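Nodulation protein S (Bradyrhizobium sp., PDB 3OFK) transfers a methyl group from S-adenosyl-L-methionine to nitrogen as an N-methyltransferase, probably during synthesis of the lipochitooligosaccharide Nod factor. Local coordinates at the S-adenosyl-L-homocysteine site. Numbering follows the deposited sequence.

The S-adenosyl-L-homocysteine site. Residues 17, 27, 29, 38-39, 57, 59-61, 80-82, 85, 104-106, 121-123, 126-127. With SAH (S-adenosyl-L-homocysteine), chain B.
The cofactor pocket of NodS, at the ends of strands 55-58, 76-80 and 117-121 of its Rossmann-like fold, holds the product S-adenosyl-L-homocysteine almost fully buried and shows how a methyltransferase reads its cofactor piece by piece. Asp80, the acidic residue ending strand 76-80, grips the ribose: its carboxylate spends both syn lone pairs on the sugar, OD1 taking SAH O2' at 2.7 Å and OD2 taking SAH O3' at 2.5 Å. The anti lone pairs accept Met82 N and Cys60 N, which fix the carboxylate's rotation. An alanine here would remove both acceptors and would probably loosen the ribose and the loops around it. Ala61 N adds a bond to O3'. Adenine lies between two valines, Val81 CG1 3.7 Å from SAH C4 and Val123 CG2 over the opposite face. It is recognised by Ile106 N, 3.0 Å from SAH N1, and by Asp105 OD1, which SAH N6 meets from above the carboxylate plane. At the other end Arg38, bent at chi3 (62°), turns NH1 and NH2 end-on to the ligand carboxylate, NH1 2.8 Å from SAH O, while His39 NE2 meets SAH OXT in its ring plane at 2.8 Å. The amino group reaches Gly59 O, Ala121 O and, through water, Glu57 OE2. Trp27 turns one ring face to the thioether sulfur SD of SAH, 4.0 Å from Trp27 CD2. Helix 33-46 thus supplies the carboxylate clamp, while strand ends and the loops after them hold amino group, ribose and adenine.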
# COMPACT_ATOMS: atom_id res chain seq x y z
N LEU A 17 -10.78 6.36 7.87
CA LEU A 17 -9.59 6.98 7.31
C LEU A 17 -9.33 8.38 7.91
O LEU A 17 -8.22 8.66 8.38
CB LEU A 17 -9.76 7.05 5.79
CG LEU A 17 -9.13 5.95 4.93
CD1 LEU A 17 -9.00 4.61 5.63
CD2 LEU A 17 -9.77 5.78 3.55
N TRP A 27 -2.12 5.36 12.15
CA TRP A 27 -1.84 3.91 12.14
C TRP A 27 -0.59 3.51 12.93
O TRP A 27 -0.08 2.38 12.82
CB TRP A 27 -1.74 3.41 10.70
CG TRP A 27 -3.05 3.36 9.99
CD1 TRP A 27 -3.95 2.34 10.00
CD2 TRP A 27 -3.61 4.38 9.16
NE1 TRP A 27 -5.04 2.66 9.25
CE2 TRP A 27 -4.86 3.91 8.70
CE3 TRP A 27 -3.19 5.65 8.77
CZ2 TRP A 27 -5.67 4.66 7.86
CZ3 TRP A 27 -3.99 6.39 7.91
CH2 TRP A 27 -5.22 5.89 7.46
N LEU A 29 2.38 4.26 12.33
CA LEU A 29 3.43 3.83 11.38
C LEU A 29 4.84 4.33 11.73
O LEU A 29 5.85 3.75 11.28
CB LEU A 29 3.07 4.28 9.95
CG LEU A 29 1.78 3.68 9.38
CD1 LEU A 29 1.32 4.41 8.13
CD2 LEU A 29 1.90 2.19 9.11
N ARG A 38 7.95 -3.71 9.16
CA ARG A 38 7.17 -3.93 7.94
C ARG A 38 7.65 -3.04 6.79
O ARG A 38 7.80 -3.51 5.65
CB ARG A 38 5.68 -3.66 8.18
CG ARG A 38 4.81 -4.02 7.03
CD ARG A 38 3.34 -3.86 7.38
NE ARG A 38 2.97 -2.49 7.72
CZ ARG A 38 2.79 -1.48 6.85
NH1 ARG A 38 2.93 -1.63 5.53
NH2 ARG A 38 2.45 -0.29 7.31
N HIS A 39 7.86 -1.77 7.11
CA HIS A 39 8.42 -0.82 6.18
C HIS A 39 9.81 -1.18 5.69
O HIS A 39 10.13 -0.95 4.53
CB HIS A 39 8.46 0.56 6.82
CG HIS A 39 7.17 1.30 6.74
ND1 HIS A 39 7.06 2.64 7.04
CD2 HIS A 39 5.94 0.91 6.32
CE1 HIS A 39 5.81 3.03 6.86
NE2 HIS A 39 5.12 2.01 6.41
N GLU A 57 3.02 4.93 -5.54
CA GLU A 57 2.66 4.48 -4.21
C GLU A 57 1.17 4.68 -4.08
O GLU A 57 0.68 5.80 -4.38
CB GLU A 57 3.39 5.24 -3.11
CG GLU A 57 3.09 4.65 -1.70
CD GLU A 57 3.40 5.55 -0.52
OE1 GLU A 57 3.55 6.77 -0.68
OE2 GLU A 57 3.52 5.02 0.61
N GLY A 59 -1.85 4.72 -1.52
CA GLY A 59 -2.14 4.84 -0.07
C GLY A 59 -0.90 5.25 0.73
O GLY A 59 -0.01 4.44 0.96
N CYS A 60 -0.83 6.50 1.16
CA CYS A 60 0.40 7.05 1.74
C CYS A 60 0.31 7.43 3.21
O CYS A 60 1.35 7.80 3.80
CB CYS A 60 0.83 8.32 0.97
SG CYS A 60 -0.39 9.68 0.87
N ALA A 61 -0.87 7.35 3.80
CA ALA A 61 -1.09 7.84 5.18
C ALA A 61 -0.38 9.18 5.33
O ALA A 61 -0.58 10.05 4.48
CB ALA A 61 -0.61 6.83 6.23
N ASP A 80 -3.95 8.73 -3.12
CA ASP A 80 -4.65 8.46 -1.91
C ASP A 80 -6.07 9.00 -2.03
O ASP A 80 -6.31 10.09 -2.55
CB ASP A 80 -3.95 9.09 -0.73
CG ASP A 80 -4.33 8.42 0.57
OD1 ASP A 80 -5.53 8.53 1.01
OD2 ASP A 80 -3.46 7.68 1.09
N VAL A 81 -7.01 8.22 -1.55
CA VAL A 81 -8.40 8.59 -1.61
C VAL A 81 -8.72 9.77 -0.68
O VAL A 81 -9.70 10.46 -0.87
CB VAL A 81 -9.27 7.39 -1.24
CG1 VAL A 81 -9.27 7.18 0.28
CG2 VAL A 81 -10.67 7.60 -1.75
N MET A 82 -7.85 10.01 0.31
CA MET A 82 -8.04 11.07 1.28
C MET A 82 -7.19 12.31 1.05
O MET A 82 -5.97 12.26 1.25
CB MET A 82 -7.74 10.54 2.68
CG MET A 82 -8.60 9.32 3.10
SD MET A 82 -10.38 9.62 3.00
CE MET A 82 -10.61 10.72 4.38
N ALA A 85 -4.47 12.85 3.57
CA ALA A 85 -3.27 12.02 3.44
C ALA A 85 -2.23 12.70 2.52
O ALA A 85 -1.05 12.82 2.86
CB ALA A 85 -3.61 10.63 2.94
N THR A 104 -7.28 10.52 -5.23
CA THR A 104 -8.22 9.68 -5.98
C THR A 104 -8.21 8.30 -5.38
O THR A 104 -7.21 7.83 -4.85
CB THR A 104 -7.84 9.54 -7.49
OG1 THR A 104 -7.46 10.81 -8.01
CG2 THR A 104 -9.01 9.04 -8.31
N ASP A 105 -9.33 7.64 -5.55
CA ASP A 105 -9.50 6.27 -5.21
C ASP A 105 -8.77 5.46 -6.29
O ASP A 105 -8.76 5.82 -7.48
CB ASP A 105 -11.00 5.97 -5.22
CG ASP A 105 -11.34 4.64 -4.62
OD1 ASP A 105 -10.61 3.65 -4.86
OD2 ASP A 105 -12.35 4.60 -3.91
N ILE A 106 -8.13 4.36 -5.90
CA ILE A 106 -7.45 3.50 -6.89
C ILE A 106 -8.46 2.99 -7.95
O ILE A 106 -8.10 2.79 -9.12
CB ILE A 106 -6.65 2.37 -6.21
CG1 ILE A 106 -5.94 1.48 -7.26
CG2 ILE A 106 -7.52 1.54 -5.27
CD1 ILE A 106 -5.02 2.24 -8.20
N ALA A 121 0.39 -1.31 -0.16
CA ALA A 121 0.52 -1.90 1.18
C ALA A 121 -0.60 -1.42 2.11
O ALA A 121 -0.80 -0.23 2.26
CB ALA A 121 1.92 -1.54 1.79
N GLU A 122 -1.35 -2.36 2.69
CA GLU A 122 -2.30 -2.06 3.80
C GLU A 122 -3.38 -1.05 3.36
O GLU A 122 -3.82 -0.19 4.11
CB GLU A 122 -1.58 -1.56 5.03
CG GLU A 122 -0.34 -2.37 5.47
CD GLU A 122 -0.65 -3.83 5.81
OE1 GLU A 122 -1.82 -4.14 6.16
OE2 GLU A 122 0.27 -4.65 5.66
N VAL A 123 -3.82 -1.23 2.13
CA VAL A 123 -4.84 -0.38 1.52
C VAL A 123 -6.01 -1.15 0.87
O VAL A 123 -7.16 -0.75 1.02
CB VAL A 123 -4.22 0.58 0.48
CG1 VAL A 123 -3.48 -0.21 -0.59
CG2 VAL A 123 -5.29 1.39 -0.15
N TYR A 126 -9.60 -1.86 2.35
CA TYR A 126 -10.63 -0.84 2.57
C TYR A 126 -11.73 -0.88 1.50
O TYR A 126 -12.76 -0.26 1.63
CB TYR A 126 -10.00 0.56 2.65
CG TYR A 126 -9.17 0.74 3.90
CD1 TYR A 126 -9.77 0.81 5.16
CD2 TYR A 126 -7.80 0.83 3.83
CE1 TYR A 126 -9.01 0.97 6.32
CE2 TYR A 126 -7.04 0.96 4.97
CZ TYR A 126 -7.65 1.03 6.21
OH TYR A 126 -6.85 1.17 7.30
N LEU A 127 -11.52 -1.60 0.43
CA LEU A 127 -12.55 -1.67 -0.60
C LEU A 127 -13.73 -2.51 -0.08
O LEU A 127 -13.57 -3.32 0.83
CB LEU A 127 -11.96 -2.25 -1.88
CG LEU A 127 -10.92 -1.35 -2.55
CD1 LEU A 127 -10.13 -2.18 -3.55
CD2 LEU A 127 -11.58 -0.13 -3.21
N SAH B . 0.88 2.19 2.23
CA SAH B . 1.21 2.85 3.49
CB SAH B . -0.06 3.44 4.12
CG SAH B . -1.15 2.50 4.60
SD SAH B . -2.51 3.31 5.52
C SAH B . 1.92 1.94 4.50
O SAH B . 1.95 0.71 4.35
OXT SAH B . 2.48 2.42 5.49
C5' SAH B . -3.72 3.23 4.17
C4' SAH B . -3.82 4.40 3.21
O4' SAH B . -4.63 4.02 2.10
C3' SAH B . -4.44 5.66 3.81
O3' SAH B . -3.69 6.81 3.42
C2' SAH B . -5.85 5.67 3.19
O2' SAH B . -6.37 6.97 3.08
C1' SAH B . -5.57 5.05 1.85
N9 SAH B . -6.70 4.47 1.10
C8 SAH B . -7.75 3.73 1.59
N7 SAH B . -8.52 3.36 0.55
C5 SAH B . -8.00 3.84 -0.59
C6 SAH B . -8.41 3.67 -1.91
N6 SAH B . -9.58 3.01 -2.16
N1 SAH B . -7.67 4.26 -2.90
C2 SAH B . -6.51 4.96 -2.58
N3 SAH B . -6.10 5.08 -1.26
C4 SAH B . -6.82 4.51 -0.27
O HOH W 1 3.31 2.45 1.02